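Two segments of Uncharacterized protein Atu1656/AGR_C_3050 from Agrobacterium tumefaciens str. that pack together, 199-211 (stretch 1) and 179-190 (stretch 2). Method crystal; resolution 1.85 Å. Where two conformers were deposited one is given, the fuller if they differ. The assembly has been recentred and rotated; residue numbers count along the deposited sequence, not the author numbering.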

ATOM      1  N   ILE A 199     -13.317   5.564   2.649  1.00 32.84           N
ATOM      2  CA  ILE A 199     -12.103   6.378   2.578  1.00 34.13           C
ATOM      3  C   ILE A 199     -12.311   7.683   3.332  1.00 33.35           C
ATOM      4  O   ILE A 199     -13.346   8.362   3.184  1.00 31.98           O
ATOM      5  CB  ILE A 199     -11.594   6.650   1.120  1.00 34.27           C
ATOM      6  CG1 ILE A 199     -11.548   5.353   0.296  1.00 33.09           C
ATOM      7  CG2 ILE A 199     -10.248   7.352   1.177  1.00 34.37           C
ATOM      8  CD1 ILE A 199     -10.781   4.229   0.931  1.00 35.70           C
ATOM      9  N   TRP A 200     -11.317   7.986   4.168  1.00 32.78           N
ATOM     10  CA  TRP A 200     -11.259   9.229   4.926  1.00 34.12           C
ATOM     11  C   TRP A 200      -9.887   9.857   4.666  1.00 34.81           C
ATOM     12  O   TRP A 200      -8.981   9.209   4.116  1.00 35.68           O
ATOM     13  CB  TRP A 200     -11.437   8.959   6.429  1.00 32.89           C
ATOM     14  CG  TRP A 200     -12.874   8.601   6.839  1.00 32.85           C
ATOM     15  CD1 TRP A 200     -13.541   7.428   6.587  1.00 33.25           C
ATOM     16  CD2 TRP A 200     -13.768   9.417   7.573  1.00 33.35           C
ATOM     17  NE1 TRP A 200     -14.820   7.469   7.122  1.00 33.38           N
ATOM     18  CE2 TRP A 200     -14.983   8.688   7.730  1.00 32.70           C
ATOM     19  CE3 TRP A 200     -13.676  10.707   8.114  1.00 34.25           C
ATOM     20  CZ2 TRP A 200     -16.077   9.205   8.396  1.00 34.22           C
ATOM     21  CZ3 TRP A 200     -14.777  11.226   8.773  1.00 33.86           C
ATOM     22  CH2 TRP A 200     -15.962  10.474   8.918  1.00 34.64           C
ATOM     23  N   ARG A 201      -9.747  11.127   5.016  1.00 35.82           N
ATOM     24  CA  ARG A 201      -8.431  11.735   5.040  1.00 35.98           C
ATOM     25  C   ARG A 201      -8.221  12.587   6.290  1.00 36.57           C
ATOM     26  O   ARG A 201      -9.140  13.228   6.761  1.00 35.16           O
ATOM     27  CB  ARG A 201      -8.163  12.528   3.751  1.00 36.78           C
ATOM     28  CG  ARG A 201      -9.053  13.739   3.531  1.00 37.04           C
ATOM     29  CD  ARG A 201      -8.602  14.502   2.295  1.00 36.43           C
ATOM     30  NE  ARG A 201      -9.245  15.805   2.210  1.00 38.94           N
ATOM     31  CZ  ARG A 201      -9.071  16.678   1.222  1.00 41.22           C
ATOM     32  NH1 ARG A 201      -9.715  17.840   1.263  1.00 40.18           N
ATOM     33  NH2 ARG A 201      -8.263  16.398   0.202  1.00 40.25           N
ATOM     34  N   VAL A 202      -6.996  12.567   6.822  1.00 37.17           N
ATOM     35  CA  VAL A 202      -6.649  13.351   8.004  1.00 37.75           C
ATOM     36  C   VAL A 202      -5.478  14.274   7.655  1.00 38.12           C
ATOM     37  O   VAL A 202      -4.606  13.890   6.867  1.00 38.15           O
ATOM     38  CB  VAL A 202      -6.298  12.430   9.233  1.00 38.07           C
ATOM     39  CG1 VAL A 202      -5.065  11.533   8.960  1.00 36.87           C
ATOM     40  CG2 VAL A 202      -6.120  13.260  10.508  1.00 38.37           C
ATOM     41  N   ARG A 203      -5.446  15.481   8.224  1.00 38.20           N
ATOM     42  CA  ARG A 203      -4.299  16.371   7.994  1.00 39.43           C
ATOM     43  C   ARG A 203      -3.043  15.753   8.603  1.00 39.39           C
ATOM     44  O   ARG A 203      -3.129  15.080   9.637  1.00 38.82           O
ATOM     45  CB  ARG A 203      -4.525  17.749   8.632  1.00 40.11           C
ATOM     46  CG  ARG A 203      -5.663  18.582   8.046  1.00 42.59           C
ATOM     47  CD  ARG A 203      -5.403  19.030   6.629  1.00 49.31           C
ATOM     48  NE  ARG A 203      -4.008  19.360   6.362  1.00 54.52           N
ATOM     49  CZ  ARG A 203      -3.431  20.504   6.695  1.00 57.31           C
ATOM     50  NH1 ARG A 203      -2.151  20.695   6.402  1.00 59.67           N
ATOM     51  NH2 ARG A 203      -4.121  21.451   7.319  1.00 57.95           N
ATOM     52  N   VAL A 204      -1.876  15.999   8.014  1.00 40.12           N
ATOM     53  CA  VAL A 204      -0.656  15.395   8.569  1.00 41.29           C
ATOM     54  C   VAL A 204      -0.408  15.855   9.998  1.00 41.96           C
ATOM     55  O   VAL A 204       0.206  15.130  10.772  1.00 42.75           O
ATOM     56  CB  VAL A 204       0.630  15.551   7.675  1.00 40.94           C
ATOM     57  CG1 VAL A 204       0.399  14.961   6.297  1.00 41.69           C
ATOM     58  CG2 VAL A 204       1.056  16.969   7.574  1.00 42.33           C
ATOM     59  N   ASP A 205      -0.929  17.030  10.364  1.00 43.21           N
ATOM     60  CA  ASP A 205      -0.814  17.517  11.752  1.00 44.11           C
ATOM     61  C   ASP A 205      -1.919  16.979  12.661  1.00 43.98           C
ATOM     62  O   ASP A 205      -1.971  17.298  13.844  1.00 44.35           O
ATOM     63  CB  ASP A 205      -0.754  19.051  11.812  1.00 44.95           C
ATOM     64  CG  ASP A 205      -2.102  19.718  11.540  1.00 47.38           C
ATOM     65  OD1 ASP A 205      -3.117  19.020  11.311  1.00 47.19           O
ATOM     66  OD2 ASP A 205      -2.143  20.967  11.555  1.00 48.87           O
ATOM     67  N   GLY A 206      -2.818  16.185  12.095  1.00 43.51           N
ATOM     68  CA  GLY A 206      -3.836  15.507  12.883  1.00 42.60           C
ATOM     69  C   GLY A 206      -5.118  16.272  13.120  1.00 42.56           C
ATOM     70  O   GLY A 206      -6.033  15.749  13.765  1.00 43.03           O
ATOM     71  N   SER A 207      -5.127  17.542  12.712  0.70 42.48           N
ATOM     72  CA  SER A 207      -6.000  18.555  13.322  0.70 42.62           C
ATOM     73  C   SER A 207      -7.420  18.547  12.771  0.70 42.37           C
ATOM     74  O   SER A 207      -8.364  19.059  13.407  0.70 42.37           O
ATOM     75  CB  SER A 207      -5.389  19.949  13.165  0.70 42.55           C
ATOM     76  OG  SER A 207      -5.290  20.294  11.795  0.70 43.35           O
ATOM     77  N   SER A 208      -7.556  17.995  11.573  0.70 41.53           N
ATOM     78  CA  SER A 208      -8.860  17.763  10.998  0.70 40.88           C
ATOM     79  C   SER A 208      -8.842  16.456  10.224  0.70 40.02           C
ATOM     80  O   SER A 208      -7.786  15.959   9.811  0.70 40.50           O
ATOM     81  CB  SER A 208      -9.338  18.930  10.129  0.70 40.74           C
ATOM     82  OG  SER A 208      -8.842  18.854   8.808  0.70 42.48           O
ATOM     83  N   VAL A 209     -10.043  15.899  10.073  0.50 38.71           N
ATOM     84  CA  VAL A 209     -10.295  14.625   9.401  0.50 37.58           C
ATOM     85  C   VAL A 209     -11.638  14.779   8.676  0.50 37.26           C
ATOM     86  O   VAL A 209     -12.502  15.535   9.125  0.50 36.78           O
ATOM     87  CB  VAL A 209     -10.328  13.442  10.427  0.50 37.42           C
ATOM     88  CG1 VAL A 209     -11.491  13.593  11.429  0.50 36.54           C
ATOM     89  CG2 VAL A 209     -10.374  12.075   9.731  0.50 36.79           C
ATOM     90  N   GLU A 210     -11.811  14.080   7.560  1.00 36.31           N
ATOM     91  CA  GLU A 210     -13.055  14.179   6.766  1.00 36.92           C
ATOM     92  C   GLU A 210     -13.310  12.965   5.872  1.00 36.36           C
ATOM     93  O   GLU A 210     -12.378  12.277   5.465  1.00 36.26           O
ATOM     94  CB  GLU A 210     -13.095  15.474   5.952  1.00 37.70           C
ATOM     95  CG  GLU A 210     -11.909  15.650   5.057  1.00 38.99           C
ATOM     96  CD  GLU A 210     -11.832  17.044   4.430  1.00 42.69           C
ATOM     97  OE1 GLU A 210     -12.086  18.061   5.117  1.00 46.40           O
ATOM     98  OE2 GLU A 210     -11.509  17.124   3.242  1.00 43.98           O
ATOM     99  N   ARG A 211     -14.584  12.710   5.584  1.00 35.42           N
ATOM    100  CA  ARG A 211     -14.977  11.526   4.849  1.00 35.76           C
ATOM    101  C   ARG A 211     -14.814  11.784   3.356  1.00 36.04           C
ATOM    102  O   ARG A 211     -15.212  12.848   2.859  1.00 36.60           O
ATOM    103  CB  ARG A 211     -16.428  11.159   5.166  1.00 35.84           C
ATOM    104  CG  ARG A 211     -16.840   9.787   4.703  1.00 36.65           C
ATOM    105  CD  ARG A 211     -18.259   9.525   5.095  1.00 36.86           C
ATOM    106  NE  ARG A 211     -18.753   8.244   4.603  1.00 35.95           N
ATOM    107  CZ  ARG A 211     -19.948   7.743   4.907  1.00 35.32           C
ATOM    108  NH1 ARG A 211     -20.772   8.397   5.731  1.00 33.39           N
ATOM    109  NH2 ARG A 211     -20.323   6.574   4.396  1.00 34.36           N
TER
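Stretch 2 (179-190) DYSPDGRWIYFN

Stretch 2 lies beside stretch 1 as a neighbouring antiparallel strand of one sheet. Its strand 186-190 runs against strand 199-203, the N-to-C directions 147° apart and the axes 4.4 Å from each other at closest approach; together the two stretches bury 923 Å². Stretch 2 opens with the last two residues of a strand that begins earlier in the chain (D179, Y180), reverses through a type I turn from S181 to G184, where G184 takes a positive phi of 75°, and is extended again from W186 to N190. D179 N and Y188 O, 2.8 Å apart, hydrogen-bond across this hairpin, so strand 186-190 is flanked by its own hairpin partner and by stretch 1.

Backbone pairing follows a strict register: N190 faces I199, F189 faces W200, Y188 faces R201, I187 faces V202 and W186 faces R203. F189 with W200 and I187 with V202 are the hydrogen-bonded pairs. F189 N donates to W200 O (2.9 Å) and W200 N to F189 O (2.8 Å); I187 N donates to V202 O (2.9 Å) and V202 N to I187 O (2.9 Å). In the non-hydrogen-bonded pairs the backbones come closer, with R201 CA and Y188 CA 4.2 Å apart, and CA-H...O contacts fill in, such as R201 CA to I187 O at 3.3 Å. Beyond the last ladder pair, R185 O receives both V204 N (3.1 Å) and the side-chain R203 NE (2.8 Å), which ties the turn of stretch 1 to the residue just before the strand in stretch 2.

Cationic and aromatic groups meet around W186, whose indole is sandwiched between two arginines. The R201 guanidinium lies flat on one face, planes at 8° and centres 3.7 Å apart, with R201 CZ 3.7 Å from the centroid of the W186 five-membered ring. Within stretch 1 the E210 carboxylate forms a salt bridge with this arginine, R201 NH1 to E210 OE2 at 2.8 Å. Over the opposite face R203 CD sits 3.3 Å from the centroid of the W186 six-membered ring, a CH-pi contact; the R203 charge is farther off and adds at most a weak attraction. R201 also serves Y188: R201 CB lies over its ring, 4.0 Å from the centroid, while R201 NH2 donates to Y188 OH at 3.0 Å. R203 NH2 and R185 NH2, like charges, are 3.7 Å apart.

Apolar packing dominates the sheet face that carries F189, I187, W200 and V202. The F189 ring takes W200 CB over one face, with W200 CB 3.5 Å from F189 CZ, and meets V209 at its edge, with V209 CG2 3.9 Å from F189 CZ. V202 CB approaches F189 CE1 at 3.8 Å, and V202 CG1 packs on I187 CB at 4.1 Å. V204 CG1 extends this contact to I187 CG1 (4.0 Å) and Y180 CE2 (3.9 Å). On the face shared by I199, R201, Y188 and N190, I199 CG2 lies 4.1 Å from Y188 CD2, at the edge of the tyrosine ring.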

ATOM      1  N   ASP A 179      -1.886   6.642   3.379  1.00 36.62           N
ATOM      2  CA  ASP A 179      -0.914   6.990   2.320  1.00 37.63           C
ATOM      3  C   ASP A 179      -1.029   8.506   2.096  1.00 37.87           C
ATOM      4  O   ASP A 179      -2.114   9.057   2.169  1.00 36.83           O
ATOM      5  CB  ASP A 179      -1.268   6.183   1.058  1.00 38.05           C
ATOM      6  CG  ASP A 179      -0.190   6.212  -0.016  1.00 40.59           C
ATOM      7  OD1 ASP A 179       0.868   6.824   0.200  1.00 42.70           O
ATOM      8  OD2 ASP A 179      -0.409   5.579  -1.083  1.00 43.61           O
ATOM      9  N   TYR A 180       0.090   9.184   1.877  1.00 37.80           N
ATOM     10  CA  TYR A 180       0.077  10.639   1.750  1.00 39.16           C
ATOM     11  C   TYR A 180      -0.454  11.161   0.418  1.00 39.86           C
ATOM     12  O   TYR A 180      -0.245  10.545  -0.629  1.00 40.41           O
ATOM     13  CB  TYR A 180       1.492  11.182   1.872  1.00 38.58           C
ATOM     14  CG  TYR A 180       2.127  11.034   3.228  1.00 39.21           C
ATOM     15  CD1 TYR A 180       2.707   9.825   3.621  1.00 41.26           C
ATOM     16  CD2 TYR A 180       2.154  12.101   4.119  1.00 38.84           C
ATOM     17  CE1 TYR A 180       3.328   9.705   4.876  1.00 41.78           C
ATOM     18  CE2 TYR A 180       2.751  11.982   5.359  1.00 41.25           C
ATOM     19  CZ  TYR A 180       3.341  10.783   5.733  1.00 40.05           C
ATOM     20  OH  TYR A 180       3.952  10.697   6.976  1.00 40.85           O
ATOM     21  N   SER A 181      -1.090  12.330   0.448  1.00 39.82           N
ATOM     22  CA  SER A 181      -1.281  13.103  -0.776  1.00 40.71           C
ATOM     23  C   SER A 181       0.092  13.674  -1.184  1.00 40.41           C
ATOM     24  O   SER A 181       0.935  13.911  -0.303  1.00 40.75           O
ATOM     25  CB  SER A 181      -2.295  14.227  -0.560  1.00 40.57           C
ATOM     26  OG  SER A 181      -1.858  15.136   0.439  1.00 42.85           O
ATOM     27  N   PRO A 182       0.332  13.896  -2.496  1.00 40.17           N
ATOM     28  CA  PRO A 182       1.656  14.386  -2.934  1.00 40.25           C
ATOM     29  C   PRO A 182       2.002  15.813  -2.469  1.00 41.09           C
ATOM     30  O   PRO A 182       3.177  16.173  -2.446  1.00 40.52           O
ATOM     31  CB  PRO A 182       1.577  14.335  -4.465  1.00 39.93           C
ATOM     32  CG  PRO A 182       0.137  14.318  -4.795  1.00 40.07           C
ATOM     33  CD  PRO A 182      -0.583  13.689  -3.637  1.00 40.43           C
ATOM     34  N   ASP A 183       1.007  16.611  -2.091  1.00 41.36           N
ATOM     35  CA  ASP A 183       1.298  17.944  -1.541  1.00 42.53           C
ATOM     36  C   ASP A 183       1.706  17.862  -0.076  1.00 42.47           C
ATOM     37  O   ASP A 183       2.162  18.841   0.517  1.00 42.72           O
ATOM     38  CB  ASP A 183       0.126  18.904  -1.748  1.00 42.34           C
ATOM     39  CG  ASP A 183      -1.085  18.578  -0.883  1.00 44.93           C
ATOM     40  OD1 ASP A 183      -1.038  17.683   0.003  1.00 44.17           O
ATOM     41  OD2 ASP A 183      -2.114  19.256  -1.105  1.00 46.33           O
ATOM     42  N   GLY A 184       1.540  16.677   0.498  1.00 42.45           N
ATOM     43  CA  GLY A 184       1.985  16.400   1.851  1.00 42.74           C
ATOM     44  C   GLY A 184       1.108  17.004   2.927  1.00 42.43           C
ATOM     45  O   GLY A 184       1.513  17.055   4.079  1.00 43.38           O
ATOM     46  N   ARG A 185      -0.079  17.470   2.558  1.00 42.06           N
ATOM     47  CA  ARG A 185      -0.999  18.070   3.515  1.00 42.48           C
ATOM     48  C   ARG A 185      -1.938  17.044   4.151  1.00 40.99           C
ATOM     49  O   ARG A 185      -2.447  17.252   5.266  1.00 40.35           O
ATOM     50  CB  ARG A 185      -1.815  19.193   2.853  1.00 42.21           C
ATOM     51  CG  ARG A 185      -0.985  20.430   2.408  1.00 44.89           C
ATOM     52  CD  ARG A 185      -1.844  21.718   2.235  1.00 45.80           C
ATOM     53  NE  ARG A 185      -3.227  21.473   1.782  1.00 51.98           N
ATOM     54  CZ  ARG A 185      -4.327  21.716   2.512  1.00 54.73           C
ATOM     55  NH1 ARG A 185      -5.534  21.453   2.009  1.00 56.28           N
ATOM     56  NH2 ARG A 185      -4.234  22.227   3.740  1.00 55.78           N
ATOM     57  N   TRP A 186      -2.164  15.943   3.444  1.00 40.51           N
ATOM     58  CA  TRP A 186      -3.144  14.943   3.873  1.00 40.02           C
ATOM     59  C   TRP A 186      -2.582  13.530   3.868  1.00 39.78           C
ATOM     60  O   TRP A 186      -1.680  13.201   3.082  1.00 39.86           O
ATOM     61  CB  TRP A 186      -4.361  14.957   2.941  1.00 40.18           C
ATOM     62  CG  TRP A 186      -5.156  16.222   2.939  1.00 40.32           C
ATOM     63  CD1 TRP A 186      -5.043  17.258   2.057  1.00 41.50           C
ATOM     64  CD2 TRP A 186      -6.215  16.576   3.844  1.00 40.82           C
ATOM     65  NE1 TRP A 186      -5.952  18.246   2.368  1.00 40.12           N
ATOM     66  CE2 TRP A 186      -6.682  17.853   3.460  1.00 40.05           C
ATOM     67  CE3 TRP A 186      -6.807  15.942   4.946  1.00 39.73           C
ATOM     68  CZ2 TRP A 186      -7.723  18.500   4.129  1.00 40.66           C
ATOM     69  CZ3 TRP A 186      -7.838  16.593   5.621  1.00 40.34           C
ATOM     70  CH2 TRP A 186      -8.287  17.859   5.201  1.00 40.58           C
ATOM     71  N   ILE A 187      -3.165  12.686   4.722  1.00 38.83           N
ATOM     72  CA  ILE A 187      -2.954  11.242   4.666  1.00 37.34           C
ATOM     73  C   ILE A 187      -4.351  10.642   4.420  1.00 37.36           C
ATOM     74  O   ILE A 187      -5.256  10.914   5.191  1.00 38.01           O
ATOM     75  CB  ILE A 187      -2.351  10.715   5.983  1.00 36.78           C
ATOM     76  CG1 ILE A 187      -0.860  11.135   6.101  1.00 36.60           C
ATOM     77  CG2 ILE A 187      -2.507   9.175   6.084  1.00 36.35           C
ATOM     78  CD1 ILE A 187      -0.348  11.130   7.527  1.00 34.30           C
ATOM     79  N   TYR A 188      -4.511   9.868   3.344  1.00 36.91           N
ATOM     80  CA  TYR A 188      -5.775   9.180   3.043  1.00 36.47           C
ATOM     81  C   TYR A 188      -5.675   7.793   3.672  1.00 36.28           C
ATOM     82  O   TYR A 188      -4.573   7.187   3.739  1.00 35.96           O
ATOM     83  CB  TYR A 188      -5.984   9.040   1.522  1.00 36.47           C
ATOM     84  CG  TYR A 188      -6.397  10.326   0.813  1.00 35.58           C
ATOM     85  CD1 TYR A 188      -5.533  11.427   0.714  1.00 35.48           C
ATOM     86  CD2 TYR A 188      -7.682  10.452   0.258  1.00 34.72           C
ATOM     87  CE1 TYR A 188      -5.960  12.629   0.073  1.00 34.49           C
ATOM     88  CE2 TYR A 188      -8.091  11.617  -0.384  1.00 33.31           C
ATOM     89  CZ  TYR A 188      -7.233  12.693  -0.472  1.00 36.83           C
ATOM     90  OH  TYR A 188      -7.671  13.819  -1.103  1.00 36.11           O
ATOM     91  N   PHE A 189      -6.809   7.303   4.166  1.00 36.10           N
ATOM     92  CA  PHE A 189      -6.853   6.026   4.879  1.00 35.20           C
ATOM     93  C   PHE A 189      -8.296   5.518   4.835  1.00 34.86           C
ATOM     94  O   PHE A 189      -9.171   6.194   4.256  1.00 34.71           O
ATOM     95  CB  PHE A 189      -6.320   6.197   6.324  1.00 35.62           C
ATOM     96  CG  PHE A 189      -7.212   7.044   7.217  1.00 35.65           C
ATOM     97  CD1 PHE A 189      -7.147   8.448   7.187  1.00 35.26           C
ATOM     98  CD2 PHE A 189      -8.114   6.434   8.080  1.00 35.24           C
ATOM     99  CE1 PHE A 189      -7.979   9.218   7.985  1.00 37.78           C
ATOM    100  CE2 PHE A 189      -8.963   7.209   8.905  1.00 35.87           C
ATOM    101  CZ  PHE A 189      -8.895   8.610   8.845  1.00 36.94           C
ATOM    102  N   ASN A 190      -8.552   4.323   5.368  1.00 34.02           N
ATOM    103  CA  ASN A 190      -9.963   3.894   5.502  1.00 34.67           C
ATOM    104  C   ASN A 190     -10.387   3.692   6.950  1.00 34.25           C
ATOM    105  O   ASN A 190      -9.565   3.413   7.819  1.00 34.27           O
ATOM    106  CB  ASN A 190     -10.320   2.671   4.612  1.00 34.94           C
ATOM    107  CG  ASN A 190      -9.526   1.404   4.947  1.00 37.42           C
ATOM    108  OD1 ASN A 190      -8.469   1.423   5.585  1.00 39.18           O
ATOM    109  ND2 ASN A 190     -10.015   0.298   4.449  1.00 36.09           N
TER